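Local atomic coordinates of metalloregulator ScaR (Streptococcus gordonii, PDB entry 3HRS), a protein that represses transcription in response to manganese, acting as a homodimer of the DtxR/MntR family that probably binds DNA when the metal is present. Residues A[60-63]-A[64-68]. Sequence-based numbering, arbitrary orientation.
Sequences LTDL and GLKLV
A worked example of helix N-capping is found where T61 meets G64 at the start of the long helix 62-84, just after the second strand of the hairpin 50-53/57-60. T61 OG1 accepts the amide hydrogen of G64 N at 2.9 Å with an N-H...O angle of 166°. A chi1 of 71° sets the hydroxyl between backbone N and carbonyl carbon, from where it covers an amide of the first turn, which has no earlier helical carbonyl to bind; the same hydroxyl donates to E48 O. Regular i to i+4 bonding begins at once, with L65 N on T61 O at 3.0 Å and K66 N on D62 O at 2.9 Å. In the winged helix-turn-helix fold of this family the hairpin is the wing, and the cap thus marks the passage from wing to the helix leading into the metal-binding and dimerisation domain. L60, the last residue of the strand, points its side chain at the first turns: its CB lies 3.5 Å from L65 CD1, while CD2 reaches V68 CG2 at 3.8 Å, L60 and V68 crossing at about a right angle. L8 of helix 4-13 touches both. On the exposed side D62 OD1 and K66 NZ form a long salt bridge of 3.6 Å, the aliphatic part of K66 passing alongside the carboxylate.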
loop_
_atom_site.group_PDB
_atom_site.type_symbol
_atom_site.label_atom_id
_atom_site.label_comp_id
_atom_site.label_asym_id
_atom_site.label_seq_id
_atom_site.Cartn_x
_atom_site.Cartn_y
_atom_site.Cartn_z
ATOM N N LEU A 60 -0.360 30.389 -1.364
ATOM C CA LEU A 60 0.161 29.273 -2.140
ATOM C C LEU A 60 0.238 29.610 -3.624
ATOM O O LEU A 60 -0.615 30.330 -4.182
ATOM C CB LEU A 60 -0.649 28.003 -1.922
ATOM C CG LEU A 60 -0.255 27.289 -0.633
ATOM C CD1 LEU A 60 -0.701 28.131 0.538
ATOM C CD2 LEU A 60 -0.874 25.912 -0.552
ATOM N N THR A 61 1.278 29.079 -4.250
ATOM C CA THR A 61 1.497 29.268 -5.660
ATOM C C THR A 61 0.714 28.204 -6.395
ATOM O O THR A 61 0.249 27.255 -5.766
ATOM C CB THR A 61 2.987 29.100 -5.986
ATOM O OG1 THR A 61 3.332 27.724 -5.852
ATOM C CG2 THR A 61 3.821 29.915 -5.010
ATOM N N ASP A 62 0.564 28.345 -7.711
ATOM C CA ASP A 62 -0.041 27.267 -8.463
ATOM C C ASP A 62 0.689 25.935 -8.188
ATOM O O ASP A 62 0.055 24.908 -7.922
ATOM C CB ASP A 62 -0.141 27.571 -9.956
ATOM C CG ASP A 62 -0.871 26.466 -10.725
ATOM O OD1 ASP A 62 -0.219 25.426 -11.029
ATOM O OD2 ASP A 62 -2.091 26.630 -11.007
ATOM N N LEU A 63 2.009 25.933 -8.206
ATOM C CA LEU A 63 2.696 24.669 -7.899
ATOM C C LEU A 63 2.277 24.144 -6.515
ATOM O O LEU A 63 2.039 22.938 -6.353
ATOM C CB LEU A 63 4.210 24.812 -7.979
ATOM C CG LEU A 63 5.033 23.535 -8.000
ATOM C CD1 LEU A 63 5.196 23.064 -9.436
ATOM C CD2 LEU A 63 6.381 23.771 -7.381
ATOM N N GLY A 64 2.153 25.043 -5.535
ATOM C CA GLY A 64 1.649 24.663 -4.219
ATOM C C GLY A 64 0.279 23.959 -4.211
ATOM O O GLY A 64 0.158 22.823 -3.753
ATOM N N LEU A 65 -0.748 24.645 -4.708
ATOM C CA LEU A 65 -2.064 24.066 -4.877
ATOM C C LEU A 65 -2.036 22.744 -5.642
ATOM O O LEU A 65 -2.722 21.779 -5.283
ATOM C CB LEU A 65 -2.979 25.047 -5.604
ATOM C CG LEU A 65 -3.719 25.999 -4.651
ATOM C CD1 LEU A 65 -3.121 25.911 -3.251
ATOM C CD2 LEU A 65 -3.684 27.438 -5.164
ATOM N N LYS A 66 -1.253 22.683 -6.702
ATOM C CA LYS A 66 -1.234 21.462 -7.461
ATOM C C LYS A 66 -0.744 20.314 -6.565
ATOM O O LYS A 66 -1.217 19.171 -6.689
ATOM C CB LYS A 66 -0.386 21.618 -8.725
ATOM C CG LYS A 66 -1.213 21.992 -9.968
ATOM C CD LYS A 66 -0.331 21.985 -11.243
ATOM C CE LYS A 66 -1.174 22.167 -12.511
ATOM N NZ LYS A 66 -2.452 22.933 -12.236
ATOM N N LEU A 67 0.167 20.623 -5.638
ATOM C CA LEU A 67 0.695 19.608 -4.724
ATOM C C LEU A 67 -0.335 19.229 -3.694
ATOM O O LEU A 67 -0.535 18.043 -3.416
ATOM C CB LEU A 67 1.874 20.131 -3.954
ATOM C CG LEU A 67 3.063 19.218 -3.687
ATOM C CD1 LEU A 67 3.430 19.456 -2.245
ATOM C CD2 LEU A 67 2.796 17.748 -3.900
ATOM N N VAL A 68 -0.947 20.246 -3.094
ATOM C CA VAL A 68 -1.979 20.046 -2.087
ATOM C C VAL A 68 -3.006 19.089 -2.648
ATOM O O VAL A 68 -3.407 18.152 -1.983
ATOM C CB VAL A 68 -2.669 21.382 -1.682
ATOM C CG1 VAL A 68 -4.009 21.116 -0.985
ATOM C CG2 VAL A 68 -1.754 22.201 -0.772
#